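Long-range contact in galectin (Xenopus laevis, PDB 3WUD), which binds lactose and probably other beta-galactosides, as expected of a proto-type galectin close to galectin-1: residues F92-K100 with N110-I120. Residues are numbered along the deposited sequence; the frame is centred on the assembly and turned at random.
Sequences FEYQADHLK and NFPIRMPLDTI
Leu-99 and Phe-111 form an antiparallel hydrogen-bonded pair, each backbone N lying 2.9 Å from the other residue's O, where strands 98-100 and 110-112 run at 160° to each other. Just past the paired residues, Ile-113 N donates to Asp-97 O at 3.0 Å; that donor stands above the carbonyl plane, consistent with the chain leaving the strand here. On the face carrying His-98 and Lys-100, Asn-110 brings OD1 to both side chains: OD1 lies near the plane of the His-98 ring at its edge, 3.3 Å from CD2, and accepts a weak hydrogen bond from Lys-100 NZ, also at 3.3 Å. His-98 is held from within its own segment by ND1 to Asp-97 OD1, 2.8 Å, nearly in the ring plane. These strands form a hairpin at one margin of the five-stranded sheet of the galectin beta-sandwich, and residues 113-119 lead across to strand 120-126 of the opposing sheet. Tyr-94 meets that crossing loop. With CG anti to the backbone N (chi1 178°), its ring reaches the loop, and OH donates to Asp-118 O at 2.7 Å, an acceptor in the ring plane. Ile-120 CD1 sits over one ring face; Ile-113 CD1 approaches Tyr-94 CE1 obliquely at 3.6 Å. Leu-99 CD2 lies 4.0 Å from CD1 of both Ile-113 and Ile-120, and its side chain also packs on Ile-46 of strand 43-51.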
loop_
_atom_site.group_PDB
_atom_site.type_symbol
_atom_site.label_atom_id
_atom_site.label_comp_id
_atom_site.label_asym_id
_atom_site.label_seq_id
_atom_site.Cartn_x
_atom_site.Cartn_y
_atom_site.Cartn_z
ATOM N N PHE A 92 4.515 -12.757 -2.983
ATOM C CA PHE A 92 4.568 -12.918 -4.443
ATOM C C PHE A 92 5.957 -12.557 -4.922
ATOM O O PHE A 92 6.318 -11.425 -4.765
ATOM C CB PHE A 92 3.505 -12.033 -5.078
ATOM C CG PHE A 92 2.104 -12.322 -4.576
ATOM C CD1 PHE A 92 1.250 -13.143 -5.297
ATOM C CD2 PHE A 92 1.648 -11.675 -3.441
ATOM C CE1 PHE A 92 -0.043 -13.369 -4.832
ATOM C CE2 PHE A 92 0.395 -11.905 -2.978
ATOM C CZ PHE A 92 -0.454 -12.765 -3.684
ATOM N N GLU A 93 6.731 -13.528 -5.428
ATOM C CA GLU A 93 8.101 -13.310 -5.861
ATOM C C GLU A 93 8.075 -13.235 -7.370
ATOM O O GLU A 93 7.501 -14.123 -8.024
ATOM C CB GLU A 93 9.005 -14.457 -5.413
ATOM C CG GLU A 93 10.394 -14.391 -6.017
ATOM C CD GLU A 93 11.270 -15.571 -5.619
ATOM O OE1 GLU A 93 11.105 -16.043 -4.486
ATOM O OE2 GLU A 93 12.133 -15.984 -6.447
ATOM N N TYR A 94 8.679 -12.182 -7.902
ATOM C CA TYR A 94 8.763 -11.963 -9.362
ATOM C C TYR A 94 10.059 -12.506 -10.007
ATOM O O TYR A 94 11.167 -12.024 -9.720
ATOM C CB TYR A 94 8.590 -10.439 -9.615
ATOM C CG TYR A 94 8.682 -9.927 -11.040
ATOM C CD1 TYR A 94 8.625 -10.777 -12.171
ATOM C CD2 TYR A 94 8.821 -8.587 -11.268
ATOM C CE1 TYR A 94 8.743 -10.256 -13.469
ATOM C CE2 TYR A 94 8.949 -8.084 -12.529
ATOM C CZ TYR A 94 8.881 -8.903 -13.638
ATOM O OH TYR A 94 9.035 -8.337 -14.919
ATOM N N GLN A 95 9.908 -13.559 -10.818
ATOM C CA GLN A 95 10.978 -14.066 -11.692
ATOM C C GLN A 95 10.647 -13.826 -13.154
ATOM O O GLN A 95 9.518 -13.450 -13.508
ATOM C CB GLN A 95 11.234 -15.570 -11.424
ATOM C CG GLN A 95 11.703 -15.843 -9.981
ATOM C CD GLN A 95 13.049 -15.156 -9.673
ATOM O OE1 GLN A 95 13.838 -14.867 -10.588
ATOM N NE2 GLN A 95 13.310 -14.885 -8.401
ATOM N N ALA A 96 11.666 -14.006 -13.995
ATOM C CA ALA A 96 11.571 -13.629 -15.395
ATOM C C ALA A 96 10.250 -14.030 -16.038
ATOM O O ALA A 96 9.563 -13.159 -16.591
ATOM C CB ALA A 96 12.743 -14.238 -16.170
ATOM N N ASP A 97 9.882 -15.318 -15.893
ATOM C CA ASP A 97 8.729 -15.970 -16.609
ATOM C C ASP A 97 7.651 -16.582 -15.723
ATOM O O ASP A 97 6.750 -17.299 -16.183
ATOM C CB ASP A 97 9.259 -17.056 -17.605
ATOM C CG ASP A 97 9.889 -18.298 -16.920
ATOM O OD1 ASP A 97 9.937 -18.453 -15.673
ATOM O OD2 ASP A 97 10.376 -19.167 -17.676
ATOM N N HIS A 98 7.724 -16.303 -14.429
ATOM C CA HIS A 98 6.695 -16.754 -13.529
ATOM C C HIS A 98 6.784 -16.018 -12.215
ATOM O O HIS A 98 7.818 -15.378 -11.861
ATOM C CB HIS A 98 6.803 -18.234 -13.191
ATOM C CG HIS A 98 8.010 -18.585 -12.379
ATOM N ND1 HIS A 98 9.279 -18.619 -12.915
ATOM C CD2 HIS A 98 8.136 -18.947 -11.090
ATOM C CE1 HIS A 98 10.140 -18.957 -11.974
ATOM N NE2 HIS A 98 9.466 -19.206 -10.869
ATOM N N LEU A 99 5.643 -16.062 -11.544
ATOM C CA LEU A 99 5.565 -15.586 -10.158
ATOM C C LEU A 99 5.599 -16.815 -9.304
ATOM O O LEU A 99 5.054 -17.843 -9.654
ATOM C CB LEU A 99 4.295 -14.821 -9.862
ATOM C CG LEU A 99 3.997 -13.540 -10.647
ATOM C CD1 LEU A 99 2.813 -12.930 -9.941
ATOM C CD2 LEU A 99 5.193 -12.598 -10.678
ATOM N N LYS A 100 6.288 -16.709 -8.194
ATOM C CA LYS A 100 6.285 -17.746 -7.196
ATOM C C LYS A 100 5.445 -17.224 -6.051
ATOM O O LYS A 100 5.718 -16.120 -5.521
ATOM C CB LYS A 100 7.743 -18.066 -6.770
ATOM C CG LYS A 100 7.867 -19.023 -5.609
ATOM C CD LYS A 100 9.343 -19.113 -5.198
ATOM C CE LYS A 100 9.860 -20.531 -5.299
ATOM N NZ LYS A 100 9.778 -21.042 -6.696
ATOM N N ASN A 110 4.056 -21.942 -8.498
ATOM C CA ASN A 110 4.415 -20.951 -9.489
ATOM C C ASN A 110 3.253 -20.758 -10.403
ATOM O O ASN A 110 2.535 -21.700 -10.715
ATOM C CB ASN A 110 5.606 -21.387 -10.350
ATOM C CG ASN A 110 6.850 -21.626 -9.534
ATOM O OD1 ASN A 110 7.152 -20.882 -8.625
ATOM N ND2 ASN A 110 7.536 -22.699 -9.840
ATOM N N PHE A 111 3.188 -19.577 -10.950
ATOM C CA PHE A 111 2.186 -19.161 -11.918
ATOM C C PHE A 111 2.873 -18.484 -13.096
ATOM O O PHE A 111 3.617 -17.561 -12.920
ATOM C CB PHE A 111 1.138 -18.213 -11.267
ATOM C CG PHE A 111 -0.039 -17.906 -12.168
ATOM C CD1 PHE A 111 -1.073 -18.824 -12.341
ATOM C CD2 PHE A 111 -0.123 -16.676 -12.820
ATOM C CE1 PHE A 111 -2.135 -18.541 -13.179
ATOM C CE2 PHE A 111 -1.177 -16.403 -13.707
ATOM C CZ PHE A 111 -2.184 -17.340 -13.866
ATOM N N PRO A 112 2.591 -18.930 -14.311
ATOM C CA PRO A 112 3.322 -18.396 -15.421
ATOM C C PRO A 112 2.997 -16.941 -15.751
ATOM O O PRO A 112 1.874 -16.472 -15.584
ATOM C CB PRO A 112 2.921 -19.333 -16.551
ATOM C CG PRO A 112 1.581 -19.798 -16.224
ATOM C CD PRO A 112 1.572 -19.898 -14.733
ATOM N N ILE A 113 3.987 -16.207 -16.259
ATOM C CA ILE A 113 3.774 -14.831 -16.691
ATOM C C ILE A 113 3.617 -14.884 -18.219
ATOM O O ILE A 113 4.535 -15.360 -18.908
ATOM C CB ILE A 113 4.933 -13.865 -16.358
ATOM C CG1 ILE A 113 5.099 -13.595 -14.850
ATOM C CG2 ILE A 113 4.667 -12.542 -17.050
ATOM C CD1 ILE A 113 6.365 -12.808 -14.532
ATOM N N ARG A 114 2.481 -14.365 -18.678
ATOM C CA ARG A 114 1.859 -14.641 -19.972
ATOM C C ARG A 114 1.815 -13.402 -20.831
ATOM O O ARG A 114 1.170 -13.366 -21.913
ATOM C CB ARG A 114 0.384 -15.022 -19.688
ATOM C CG ARG A 114 0.258 -16.347 -18.946
ATOM C CD ARG A 114 -1.194 -16.612 -18.517
ATOM N NE ARG A 114 -1.367 -17.997 -18.211
ATOM C CZ ARG A 114 -2.451 -18.504 -17.585
ATOM N NH1 ARG A 114 -3.450 -17.722 -17.205
ATOM N NH2 ARG A 114 -2.528 -19.794 -17.397
ATOM N N MET A 115 2.417 -12.354 -20.315
ATOM C CA MET A 115 2.229 -11.037 -20.902
ATOM C C MET A 115 3.532 -10.271 -20.748
ATOM O O MET A 115 4.362 -10.658 -19.919
ATOM C CB MET A 115 1.056 -10.275 -20.298
ATOM C CG MET A 115 1.161 -9.841 -18.821
ATOM S SD MET A 115 -0.318 -8.942 -18.272
ATOM C CE MET A 115 -1.420 -10.348 -18.193
ATOM N N PRO A 116 3.715 -9.227 -21.592
ATOM C CA PRO A 116 4.898 -8.429 -21.499
ATOM C C PRO A 116 4.918 -7.677 -20.206
ATOM O O PRO A 116 3.901 -7.078 -19.821
ATOM C CB PRO A 116 4.789 -7.435 -22.668
ATOM C CG PRO A 116 3.623 -7.860 -23.476
ATOM C CD PRO A 116 2.777 -8.733 -22.610
ATOM N N LEU A 117 6.091 -7.658 -19.567
ATOM C CA LEU A 117 6.242 -7.103 -18.235
ATOM C C LEU A 117 7.680 -6.665 -17.963
ATOM O O LEU A 117 8.613 -7.468 -18.089
ATOM C CB LEU A 117 5.794 -8.178 -17.187
ATOM C CG LEU A 117 5.774 -7.816 -15.726
ATOM C CD1 LEU A 117 4.717 -6.760 -15.419
ATOM C CD2 LEU A 117 5.548 -9.019 -14.829
ATOM N N ASP A 118 7.836 -5.412 -17.531
ATOM C CA ASP A 118 9.131 -4.856 -17.100
ATOM C C ASP A 118 9.125 -4.957 -15.547
ATOM O O ASP A 118 9.857 -5.746 -14.965
ATOM C CB ASP A 118 9.229 -3.392 -17.653
ATOM C CG ASP A 118 10.486 -2.615 -17.202
ATOM O OD1 ASP A 118 11.610 -3.126 -17.374
ATOM O OD2 ASP A 118 10.335 -1.445 -16.746
ATOM N N THR A 119 8.346 -4.073 -14.926
ATOM C CA THR A 119 8.106 -4.026 -13.474
ATOM C C THR A 119 6.614 -4.254 -13.163
ATOM O O THR A 119 5.750 -3.840 -13.971
ATOM C CB THR A 119 8.447 -2.609 -13.012
ATOM O OG1 THR A 119 9.754 -2.300 -13.506
ATOM C CG2 THR A 119 8.537 -2.533 -11.585
ATOM N N ILE A 120 6.346 -4.875 -12.019
ATOM C CA ILE A 120 5.006 -4.843 -11.429
ATOM C C ILE A 120 4.769 -3.524 -10.718
ATOM O O ILE A 120 5.483 -3.159 -9.766
ATOM C CB ILE A 120 4.737 -6.064 -10.557
ATOM C CG1 ILE A 120 4.694 -7.300 -11.479
ATOM C CG2 ILE A 120 3.435 -5.884 -9.738
ATOM C CD1 ILE A 120 4.836 -8.623 -10.813
#